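Local coordinates for protein 2-Cys Peroxiredoxin (PDB 2I81) that probably reduces hydrogen peroxide and organic hydroperoxides through a reactive cysteine, as a decameric typical 2-Cys peroxiredoxin of the malaria parasite Plasmodium vivax, at residues A[26-31]-A[130-135]; A[52-57]-A[84-89]; A[62-67]-A[97-102]; A[175-180]-A[190-195]. One frame throughout, in Å; residues are numbered along the deposited sequence.

In the fold
Contacts 1, 2 and 3 all belong to the thioredoxin-like peroxidase body, and contact 4 fastens the C-terminal arm to it. Contact 2 joins two central strands. L57 at its end reaches contact 1, where its CD1 lies 3.6 Å from CE1 of F30. On the helix side, contact 2 meets contact 4 through a salt bridge of 2.9 Å between R85 NH1 and D176 OD1. Contact 3 holds the loop that leads into the peroxidatic cysteine expected from the family. It lies about 33 Å, centre to centre, from contact 4, across the chain's centre. Both touch the same third subunit, consistent with a catalytic pair of cysteines shared between two chains.

Contact 1: residues A[26-31]-A[130-135]; sequences EAPFFK and KDYNVL
P28 lies over one face of the Y132 ring, with CD 4.0 Å from the ring centroid, a CH-pi contact in which CD comes to 3.6 Å from CZ. The hydroxyl of the same ring reaches the carbonyl of P28: Y132 OH donates a weak hydrogen bond of 2.8 Å to P28 O. P28 thus meets the tyrosine twice, with its ring over the face and its carbonyl, weakly, at the hydroxyl. The hydroxyl is also hemmed in by carbon. A27 CB stands 3.7 Å from Y132 OH, and F30 presents its ring edge, CD1 being 3.7 Å from that oxygen. F30 gets there because its CG sits between the backbone N and the carbonyl carbon (chi1 64°), which brings the ring back toward the tyrosine. At the more open side, P28 CB meets D131 CB, and one water ties the two segments together by donating to F29 O at 2.8 Å and to D131 OD2 at 2.7 Å.

Further out, Y22 packs edge-to-face on Y132 and bonds its carbonyl oxygen through the hydroxyl, while L46, L57, V146 and I148 enclose the phenol in apolar side chains. The tyrosine is delivered by the end of helix 127-131: Y132 is the first residue to depart from helical backbone angles, and N133, with positive phi, is the C-prime residue of a Schellman motif. The contact thus sets the N-terminal segment leading into strand 31-35 against the end of this helix, whose Y132 packs on strands 54-59 and 140-148, within the thioredoxin-like fold of the AhpC/TSA family.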
# COMPACT_ATOMS: atom_id res chain seq x y z
N GLU A 26 18.83 -19.87 -16.00
CA GLU A 26 20.03 -19.74 -15.18
C GLU A 26 19.85 -20.35 -13.79
O GLU A 26 18.88 -20.06 -13.09
CB GLU A 26 20.43 -18.26 -15.08
CG GLU A 26 21.61 -17.96 -14.16
CD GLU A 26 21.85 -16.47 -13.96
OE1 GLU A 26 22.80 -16.12 -13.25
OE2 GLU A 26 21.08 -15.66 -14.52
N ALA A 27 20.80 -21.21 -13.41
CA ALA A 27 20.84 -21.81 -12.09
C ALA A 27 21.11 -20.74 -11.03
O ALA A 27 22.01 -19.91 -11.20
CB ALA A 27 21.91 -22.89 -12.03
N PRO A 28 20.31 -20.74 -9.94
CA PRO A 28 20.51 -19.79 -8.85
C PRO A 28 21.88 -19.96 -8.21
O PRO A 28 22.31 -21.09 -7.94
CB PRO A 28 19.41 -20.15 -7.85
CG PRO A 28 18.38 -20.88 -8.66
CD PRO A 28 19.17 -21.63 -9.68
N PHE A 29 22.56 -18.84 -7.97
CA PHE A 29 23.90 -18.83 -7.39
C PHE A 29 23.90 -19.40 -5.97
O PHE A 29 22.95 -19.19 -5.21
CB PHE A 29 24.45 -17.40 -7.40
CG PHE A 29 25.72 -17.23 -6.61
CD1 PHE A 29 26.96 -17.50 -7.18
CD2 PHE A 29 25.68 -16.79 -5.29
CE1 PHE A 29 28.13 -17.34 -6.45
CE2 PHE A 29 26.84 -16.63 -4.55
CZ PHE A 29 28.07 -16.90 -5.13
N PHE A 30 24.96 -20.12 -5.63
CA PHE A 30 25.18 -20.57 -4.25
C PHE A 30 26.66 -20.52 -3.87
O PHE A 30 27.54 -20.63 -4.73
CB PHE A 30 24.60 -21.97 -4.02
CG PHE A 30 25.25 -23.05 -4.84
CD1 PHE A 30 24.72 -23.43 -6.07
CD2 PHE A 30 26.40 -23.70 -4.38
CE1 PHE A 30 25.32 -24.43 -6.83
CE2 PHE A 30 27.00 -24.70 -5.14
CZ PHE A 30 26.46 -25.06 -6.36
N LYS A 31 26.90 -20.34 -2.58
CA LYS A 31 28.24 -20.37 -2.00
C LYS A 31 28.09 -21.09 -0.67
O LYS A 31 27.30 -20.66 0.18
CB LYS A 31 28.76 -18.94 -1.79
CG LYS A 31 30.14 -18.85 -1.15
CD LYS A 31 30.52 -17.41 -0.80
CE LYS A 31 31.20 -16.71 -1.98
NZ LYS A 31 31.59 -15.31 -1.63
N LYS A 130 16.19 -23.29 -0.32
CA LYS A 130 15.16 -22.27 -0.56
C LYS A 130 15.21 -21.74 -1.99
O LYS A 130 14.17 -21.56 -2.63
CB LYS A 130 15.29 -21.12 0.44
CG LYS A 130 14.70 -21.39 1.81
CD LYS A 130 14.89 -20.21 2.74
CE LYS A 130 14.44 -20.55 4.16
NZ LYS A 130 14.62 -19.39 5.09
N ASP A 131 16.43 -21.48 -2.48
CA ASP A 131 16.61 -20.96 -3.84
C ASP A 131 16.25 -21.98 -4.92
O ASP A 131 15.73 -21.61 -5.97
CB ASP A 131 18.03 -20.43 -4.05
CG ASP A 131 18.29 -19.12 -3.30
OD1 ASP A 131 17.32 -18.38 -3.01
OD2 ASP A 131 19.46 -18.84 -3.00
N TYR A 132 16.52 -23.26 -4.65
CA TYR A 132 16.22 -24.33 -5.61
C TYR A 132 14.82 -24.93 -5.42
O TYR A 132 14.47 -25.92 -6.06
CB TYR A 132 17.30 -25.41 -5.57
CG TYR A 132 18.54 -25.01 -6.34
CD1 TYR A 132 19.50 -24.19 -5.75
CD2 TYR A 132 18.73 -25.42 -7.65
CE1 TYR A 132 20.63 -23.80 -6.46
CE2 TYR A 132 19.86 -25.04 -8.37
CZ TYR A 132 20.81 -24.23 -7.76
OH TYR A 132 21.93 -23.85 -8.46
N ASN A 133 14.04 -24.29 -4.55
CA ASN A 133 12.67 -24.71 -4.22
C ASN A 133 12.57 -26.20 -3.89
O ASN A 133 11.74 -26.92 -4.44
CB ASN A 133 11.69 -24.32 -5.35
CG ASN A 133 11.75 -22.84 -5.69
OD1 ASN A 133 12.21 -22.46 -6.77
ND2 ASN A 133 11.28 -21.99 -4.78
N VAL A 134 13.44 -26.65 -2.99
CA VAL A 134 13.43 -28.04 -2.53
C VAL A 134 13.37 -28.18 -1.00
O VAL A 134 13.45 -29.30 -0.48
CB VAL A 134 14.60 -28.88 -3.12
CG1 VAL A 134 14.43 -29.07 -4.63
CG2 VAL A 134 15.96 -28.25 -2.79
N LEU A 135 13.23 -27.06 -0.31
CA LEU A 135 13.09 -27.07 1.15
C LEU A 135 11.72 -27.60 1.53
O LEU A 135 10.69 -27.08 1.09
CB LEU A 135 13.30 -25.67 1.74
CG LEU A 135 14.11 -25.50 3.04
CD1 LEU A 135 13.68 -24.24 3.77
CD2 LEU A 135 14.05 -26.70 3.98
O HOH W 1 21.64 -20.50 -3.06

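Contact 2: residues A[52-57]-A[84-89]; sequences KKYVLL and ERNVEL
The Y54 ring has N86 O at its edge, in the ring plane and 3.3 Å from CD2, whereas V87 CG1 approaches obliquely and comes closer to Y54 CB, at 3.6 Å. The phenol runs on toward helix 168-184, where its OH is hydrogen-bonded to E182. These residues open a parallel strand pair, 54-57 beside 87-89, whose connection through helices 67-77 and 79-84 makes a beta-alpha-beta crossover of the thioredoxin-like core. The ladder is regular: Y54 N donates to N86 O, E88 N to Y54 O at 2.6 Å with an almost straight N-H...O angle of 171°, and L56 N to E88 O. On the face carrying Y54 and V87, L56 and L89 lie alongside each other and point the same way, their CD2 methyls 3.8 Å apart, with F82 packed on L56, V87 and L89. V55 and E88 occupy the other face. A bend at chi3 (-82°) brings K53 CE to 3.3 Å from E88 OE1, while a second at chi4 (78°) sets the direction of NZ, which stays 4.3 Å from that oxygen, beyond a salt bridge. Instead, a water accepts from K53 NZ at 2.7 Å and donates to V87 O at 2.8 Å.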
# COMPACT_ATOMS: atom_id res chain seq x y z
N LYS A 52 33.84 -24.19 -17.10
CA LYS A 52 34.86 -25.21 -16.87
C LYS A 52 34.28 -26.62 -16.84
O LYS A 52 34.83 -27.52 -17.48
CB LYS A 52 35.66 -24.91 -15.60
CG LYS A 52 36.43 -23.60 -15.67
CD LYS A 52 37.35 -23.41 -14.48
CE LYS A 52 37.98 -22.02 -14.50
NZ LYS A 52 38.99 -21.85 -13.42
N LYS A 53 33.18 -26.81 -16.12
CA LYS A 53 32.53 -28.12 -16.05
C LYS A 53 31.06 -28.11 -15.62
O LYS A 53 30.57 -27.14 -15.04
CB LYS A 53 33.35 -29.10 -15.19
CG LYS A 53 33.77 -28.58 -13.82
CD LYS A 53 35.08 -29.24 -13.35
CE LYS A 53 34.85 -30.61 -12.72
NZ LYS A 53 34.64 -31.70 -13.71
N TYR A 54 30.39 -29.22 -15.92
CA TYR A 54 28.99 -29.44 -15.56
C TYR A 54 28.89 -29.70 -14.06
O TYR A 54 29.81 -30.23 -13.45
CB TYR A 54 28.43 -30.65 -16.32
CG TYR A 54 28.52 -30.54 -17.83
CD1 TYR A 54 27.40 -30.20 -18.58
CD2 TYR A 54 29.71 -30.81 -18.50
CE1 TYR A 54 27.47 -30.10 -19.97
CE2 TYR A 54 29.79 -30.72 -19.89
CZ TYR A 54 28.67 -30.36 -20.62
OH TYR A 54 28.75 -30.28 -21.98
N VAL A 55 27.76 -29.32 -13.48
CA VAL A 55 27.53 -29.51 -12.05
C VAL A 55 26.30 -30.38 -11.82
O VAL A 55 25.21 -30.06 -12.31
CB VAL A 55 27.37 -28.16 -11.30
CG1 VAL A 55 27.17 -28.39 -9.80
CG2 VAL A 55 28.58 -27.26 -11.53
N LEU A 56 26.48 -31.47 -11.09
CA LEU A 56 25.35 -32.25 -10.60
C LEU A 56 25.20 -31.97 -9.11
O LEU A 56 25.87 -32.57 -8.27
CB LEU A 56 25.54 -33.74 -10.87
CG LEU A 56 24.28 -34.63 -10.89
CD1 LEU A 56 24.50 -35.85 -11.77
CD2 LEU A 56 23.85 -35.05 -9.49
N LEU A 57 24.31 -31.03 -8.79
CA LEU A 57 23.98 -30.71 -7.42
C LEU A 57 22.89 -31.67 -6.97
O LEU A 57 21.79 -31.68 -7.55
CB LEU A 57 23.49 -29.26 -7.30
CG LEU A 57 23.85 -28.42 -6.07
CD1 LEU A 57 23.05 -27.12 -6.07
CD2 LEU A 57 23.65 -29.17 -4.75
N GLU A 84 34.60 -38.79 -16.41
CA GLU A 84 34.60 -38.98 -17.86
C GLU A 84 33.73 -37.96 -18.58
O GLU A 84 34.08 -37.49 -19.66
CB GLU A 84 34.10 -40.38 -18.22
CG GLU A 84 35.13 -41.48 -18.06
CD GLU A 84 34.87 -42.64 -19.01
OE1 GLU A 84 35.74 -42.91 -19.86
OE2 GLU A 84 33.79 -43.27 -18.92
N ARG A 85 32.60 -37.62 -17.96
CA ARG A 85 31.62 -36.74 -18.57
C ARG A 85 31.85 -35.27 -18.20
O ARG A 85 31.02 -34.41 -18.50
CB ARG A 85 30.20 -37.19 -18.20
CG ARG A 85 29.64 -38.26 -19.13
CD ARG A 85 28.69 -39.21 -18.41
NE ARG A 85 29.36 -40.43 -17.96
CZ ARG A 85 29.23 -41.63 -18.53
NH1 ARG A 85 28.44 -41.79 -19.59
NH2 ARG A 85 29.89 -42.67 -18.04
N ASN A 86 33.00 -35.00 -17.58
CA ASN A 86 33.37 -33.66 -17.12
C ASN A 86 32.30 -33.02 -16.22
O ASN A 86 31.99 -31.84 -16.36
CB ASN A 86 33.73 -32.74 -18.30
CG ASN A 86 34.42 -31.45 -17.86
OD1 ASN A 86 34.10 -30.37 -18.35
ND2 ASN A 86 35.37 -31.57 -16.94
N VAL A 87 31.74 -33.81 -15.31
CA VAL A 87 30.76 -33.26 -14.37
C VAL A 87 31.28 -33.29 -12.93
O VAL A 87 31.87 -34.27 -12.48
CB VAL A 87 29.33 -33.90 -14.49
CG1 VAL A 87 28.98 -34.21 -15.94
CG2 VAL A 87 29.19 -35.14 -13.64
N GLU A 88 31.06 -32.18 -12.22
CA GLU A 88 31.39 -32.08 -10.81
C GLU A 88 30.19 -32.53 -9.98
O GLU A 88 29.07 -32.04 -10.16
CB GLU A 88 31.81 -30.66 -10.44
CG GLU A 88 32.17 -30.46 -8.96
CD GLU A 88 33.55 -31.01 -8.59
OE1 GLU A 88 34.42 -31.15 -9.48
OE2 GLU A 88 33.76 -31.29 -7.39
N LEU A 89 30.45 -33.48 -9.08
CA LEU A 89 29.43 -34.08 -8.25
C LEU A 89 29.42 -33.40 -6.88
O LEU A 89 30.42 -33.44 -6.15
CB LEU A 89 29.70 -35.59 -8.12
CG LEU A 89 28.60 -36.64 -7.97
CD1 LEU A 89 28.33 -36.96 -6.51
CD2 LEU A 89 27.31 -36.28 -8.70
O HOH W 2 34.51 -34.35 -13.32

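Contact 3: residues A[62-67]-A[97-102]; sequences LDFTFV and KYTHLA
D63 points its side chain at helix 97-102, and its CB rests 3.7 Å from the T99 CG2 methyl. From there CG, turned beside the backbone N (chi1 -66°), takes the carboxylate to the edge of the H100 imidazole. OD2 accepts from H100 ND1 at 2.6 Å, through the syn lone pair and with an N-H...O angle of 150°. It lies close to the imidazole plane, although carboxylate and ring are inclined by 37° to each other. OD2 also touches the T99 CG2 methyl, at 3.6 Å. The second oxygen, OD1, is held from outside the two segments by Y60 OH and weakly by S93 OG, so both ends of this buried carboxylate are engaged and its rotation is restricted. H100 is fixed at its far end as well, NE2 bonding L121 O.

Segment 62-67 spans the interior of the peroxiredoxin PxxxTxxC signature and contributes its threonine, T65; the cysteine directly after V67 is, by family, probably the peroxidatic one. T65 makes a local bond within the loop, from OG1 back to L62 O at 2.6 Å. Beside D63, the F64 ring reaches the helix with CE1 3.9 Å from T99 O and CZ 4.0 Å from A102 C. Across the interface with the second subunit, F64 packs on A102 of that chain, and T99 on its own counterpart there.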
# COMPACT_ATOMS: atom_id res chain seq x y z
N LEU A 62 19.14 -35.45 5.29
CA LEU A 62 19.78 -35.53 6.57
C LEU A 62 20.92 -36.49 6.64
O LEU A 62 20.85 -37.57 6.17
CB LEU A 62 18.78 -35.84 7.65
CG LEU A 62 17.91 -34.71 8.17
CD1 LEU A 62 16.94 -35.15 9.13
CD2 LEU A 62 18.59 -33.53 8.65
N ASP A 63 21.99 -36.08 7.26
CA ASP A 63 23.00 -36.98 7.73
C ASP A 63 22.50 -37.91 8.79
O ASP A 63 21.59 -37.59 9.50
CB ASP A 63 24.19 -36.19 8.23
CG ASP A 63 24.86 -35.48 7.15
OD1 ASP A 63 24.29 -35.38 6.13
OD2 ASP A 63 25.96 -35.02 7.30
N PHE A 64 23.12 -39.07 8.84
CA PHE A 64 22.77 -40.13 9.79
C PHE A 64 21.33 -40.65 9.66
O PHE A 64 20.72 -41.08 10.64
CB PHE A 64 23.06 -39.71 11.24
CG PHE A 64 24.52 -39.47 11.52
CD1 PHE A 64 25.03 -38.18 11.57
CD2 PHE A 64 25.38 -40.54 11.72
CE1 PHE A 64 26.38 -37.95 11.82
CE2 PHE A 64 26.73 -40.33 11.98
CZ PHE A 64 27.23 -39.03 12.03
N THR A 65 20.80 -40.60 8.44
CA THR A 65 19.49 -41.20 8.15
C THR A 65 19.61 -42.46 7.29
O THR A 65 20.56 -43.23 7.44
CB THR A 65 18.47 -40.18 7.57
OG1 THR A 65 19.05 -39.49 6.46
CG2 THR A 65 18.04 -39.19 8.64
N PHE A 66 18.66 -42.65 6.37
CA PHE A 66 18.39 -43.99 5.84
C PHE A 66 18.66 -44.19 4.34
O PHE A 66 19.56 -44.95 3.98
CB PHE A 66 16.97 -44.42 6.24
CG PHE A 66 16.56 -43.94 7.61
CD1 PHE A 66 17.28 -44.34 8.74
CD2 PHE A 66 15.48 -43.09 7.78
CE1 PHE A 66 16.93 -43.89 10.01
CE2 PHE A 66 15.11 -42.64 9.05
CZ PHE A 66 15.84 -43.05 10.17
N VAL A 67 17.88 -43.53 3.48
CA VAL A 67 18.10 -43.60 2.03
C VAL A 67 19.38 -42.85 1.66
O VAL A 67 20.12 -43.28 0.77
CB VAL A 67 16.93 -42.98 1.23
CG1 VAL A 67 17.14 -43.15 -0.27
CG2 VAL A 67 15.59 -43.56 1.64
N LYS A 97 29.00 -28.76 8.23
CA LYS A 97 30.19 -29.42 7.70
C LYS A 97 30.84 -30.35 8.73
O LYS A 97 31.50 -31.33 8.36
CB LYS A 97 31.20 -28.38 7.19
CG LYS A 97 31.73 -27.43 8.25
CD LYS A 97 32.69 -26.41 7.67
CE LYS A 97 33.25 -25.51 8.76
NZ LYS A 97 34.05 -24.38 8.20
N TYR A 98 30.66 -30.04 10.01
CA TYR A 98 31.17 -30.89 11.09
C TYR A 98 30.38 -32.19 11.19
O TYR A 98 30.94 -33.24 11.52
CB TYR A 98 31.15 -30.15 12.43
CG TYR A 98 32.01 -28.91 12.44
CD1 TYR A 98 31.44 -27.64 12.37
CD2 TYR A 98 33.40 -29.01 12.50
CE1 TYR A 98 32.23 -26.50 12.38
CE2 TYR A 98 34.20 -27.87 12.50
CZ TYR A 98 33.61 -26.62 12.44
OH TYR A 98 34.40 -25.49 12.45
N THR A 99 29.08 -32.11 10.91
CA THR A 99 28.23 -33.29 10.86
C THR A 99 28.59 -34.19 9.67
O THR A 99 28.53 -35.42 9.78
CB THR A 99 26.73 -32.91 10.85
OG1 THR A 99 26.42 -32.15 12.03
CG2 THR A 99 25.84 -34.15 10.83
N HIS A 100 28.98 -33.57 8.55
CA HIS A 100 29.43 -34.32 7.38
C HIS A 100 30.70 -35.11 7.66
O HIS A 100 30.77 -36.31 7.36
CB HIS A 100 29.69 -33.39 6.19
CG HIS A 100 28.45 -32.81 5.59
ND1 HIS A 100 27.20 -33.36 5.77
CD2 HIS A 100 28.28 -31.74 4.77
CE1 HIS A 100 26.31 -32.64 5.11
NE2 HIS A 100 26.94 -31.65 4.50
N LEU A 101 31.70 -34.44 8.23
CA LEU A 101 32.99 -35.06 8.52
C LEU A 101 32.84 -36.24 9.48
O LEU A 101 33.49 -37.28 9.30
CB LEU A 101 33.97 -34.03 9.10
CG LEU A 101 35.40 -34.46 9.46
CD1 LEU A 101 36.15 -35.01 8.25
CD2 LEU A 101 36.17 -33.30 10.07
N ALA A 102 31.97 -36.08 10.47
CA ALA A 102 31.67 -37.13 11.44
C ALA A 102 30.98 -38.33 10.78
O ALA A 102 31.22 -39.47 11.18
CB ALA A 102 30.80 -36.57 12.55

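Contact 4: residues A[175-180]-A[190-195]; sequences IDAIQH and ANWQKG
W192 drives its indole into the surface of helix 175-180, and this is the tight half of the contact. CZ3 reaches 3.5 Å from A177 CA and 3.6 Å from D176 C, pressing on the helix backbone itself, while CE3 lies 3.9 Å from the A177 CB methyl. Farther round the benzo ring, CZ2 sits over one face of the H180 imidazole, displaced toward its rim and 3.4 Å from CD2. The two rings meet obliquely, with planes at 50° and centroids 4.7 Å apart. The extended first torsion of W192 (chi1 -178°) sends the indole straight from the loop to the helix. Its carbonyl oxygen is bonded by R173, and its NE1 weakly by K196 O.

The exposed flank is looser. K194 runs its extended aliphatic chain across D176 at about a right angle, with CD 3.8 Å from CG of the carboxylate, and its NZ makes a long salt bridge to D176 OD1, also 3.8 Å. That oxygen has a firmer partner in R85 NH1, so the lysine probably adds little to its grip.

A177 also packs on C188 and on I164 of the third subunit, whose S70 bonds A190 N. The loop therefore folds back on its own helix just after C188, which by family is probably the resolving cysteine, as in the C-terminal arm exchanged between partners in typical 2-Cys peroxiredoxin dimers.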
# COMPACT_ATOMS: atom_id res chain seq x y z
N ILE A 175 22.72 -37.03 -18.52
CA ILE A 175 23.98 -36.34 -18.83
C ILE A 175 24.43 -36.67 -20.25
O ILE A 175 24.82 -35.77 -21.01
CB ILE A 175 25.11 -36.69 -17.81
CG1 ILE A 175 24.75 -36.19 -16.41
CG2 ILE A 175 26.44 -36.08 -18.25
CD1 ILE A 175 25.53 -36.86 -15.29
N ASP A 176 24.37 -37.95 -20.61
CA ASP A 176 24.72 -38.41 -21.95
C ASP A 176 23.84 -37.79 -23.03
O ASP A 176 24.33 -37.41 -24.09
CB ASP A 176 24.66 -39.94 -22.03
CG ASP A 176 25.85 -40.61 -21.37
OD1 ASP A 176 26.89 -39.95 -21.17
OD2 ASP A 176 25.75 -41.82 -21.06
N ALA A 177 22.54 -37.69 -22.75
CA ALA A 177 21.57 -37.12 -23.70
C ALA A 177 21.79 -35.63 -23.93
O ALA A 177 21.70 -35.15 -25.06
CB ALA A 177 20.14 -37.40 -23.23
N ILE A 178 22.06 -34.90 -22.84
CA ILE A 178 22.32 -33.46 -22.90
C ILE A 178 23.61 -33.16 -23.66
O ILE A 178 23.65 -32.25 -24.49
CB ILE A 178 22.35 -32.84 -21.48
CG1 ILE A 178 20.96 -32.88 -20.85
CG2 ILE A 178 22.85 -31.38 -21.52
CD1 ILE A 178 20.94 -32.77 -19.35
N GLN A 179 24.65 -33.93 -23.36
CA GLN A 179 25.95 -33.75 -24.01
C GLN A 179 25.92 -34.17 -25.48
O GLN A 179 26.66 -33.62 -26.30
CB GLN A 179 27.04 -34.50 -23.24
CG GLN A 179 27.35 -33.88 -21.89
CD GLN A 179 28.41 -34.62 -21.09
OE1 GLN A 179 28.70 -35.80 -21.35
NE2 GLN A 179 28.99 -33.94 -20.12
N HIS A 180 25.05 -35.13 -25.81
CA HIS A 180 24.82 -35.52 -27.20
C HIS A 180 24.17 -34.38 -27.98
O HIS A 180 24.61 -34.06 -29.09
CB HIS A 180 23.97 -36.79 -27.28
CG HIS A 180 23.97 -37.42 -28.64
ND1 HIS A 180 23.01 -37.14 -29.59
CD2 HIS A 180 24.81 -38.31 -29.20
CE1 HIS A 180 23.27 -37.84 -30.69
NE2 HIS A 180 24.36 -38.56 -30.48
N ALA A 190 12.57 -40.62 -26.75
CA ALA A 190 12.25 -41.38 -25.55
C ALA A 190 13.19 -42.58 -25.42
O ALA A 190 13.46 -43.27 -26.41
CB ALA A 190 10.81 -41.84 -25.58
N ASN A 191 13.70 -42.81 -24.21
CA ASN A 191 14.53 -43.98 -23.88
C ASN A 191 15.92 -44.03 -24.52
O ASN A 191 16.51 -45.11 -24.64
CB ASN A 191 13.78 -45.28 -24.21
CG ASN A 191 12.62 -45.55 -23.27
OD1 ASN A 191 11.57 -46.04 -23.70
ND2 ASN A 191 12.81 -45.26 -21.99
N TRP A 192 16.45 -42.88 -24.92
CA TRP A 192 17.72 -42.83 -25.66
C TRP A 192 18.94 -43.21 -24.82
O TRP A 192 19.16 -42.65 -23.75
CB TRP A 192 17.91 -41.43 -26.27
CG TRP A 192 19.15 -41.28 -27.10
CD1 TRP A 192 19.28 -41.50 -28.44
CD2 TRP A 192 20.45 -40.87 -26.64
NE1 TRP A 192 20.57 -41.26 -28.84
CE2 TRP A 192 21.31 -40.87 -27.76
CE3 TRP A 192 20.97 -40.51 -25.39
CZ2 TRP A 192 22.66 -40.53 -27.67
CZ3 TRP A 192 22.32 -40.17 -25.30
CH2 TRP A 192 23.14 -40.18 -26.43
N GLN A 193 19.74 -44.15 -25.32
CA GLN A 193 21.06 -44.45 -24.76
C GLN A 193 22.13 -44.06 -25.77
O GLN A 193 21.83 -43.71 -26.91
CB GLN A 193 21.25 -45.94 -24.46
CG GLN A 193 20.02 -46.71 -24.01
CD GLN A 193 19.61 -46.40 -22.59
OE1 GLN A 193 20.44 -46.11 -21.73
NE2 GLN A 193 18.30 -46.45 -22.34
N LYS A 194 23.39 -44.15 -25.33
CA LYS A 194 24.50 -44.25 -26.26
C LYS A 194 24.65 -45.73 -26.62
O LYS A 194 24.66 -46.58 -25.73
CB LYS A 194 25.80 -43.77 -25.61
CG LYS A 194 25.81 -42.30 -25.23
CD LYS A 194 27.19 -41.91 -24.73
CE LYS A 194 27.44 -40.41 -24.92
NZ LYS A 194 28.78 -40.02 -24.42
N GLY A 195 24.75 -46.05 -27.91
CA GLY A 195 24.58 -45.10 -29.00
C GLY A 195 23.35 -45.47 -29.79
O GLY A 195 23.44 -45.95 -30.92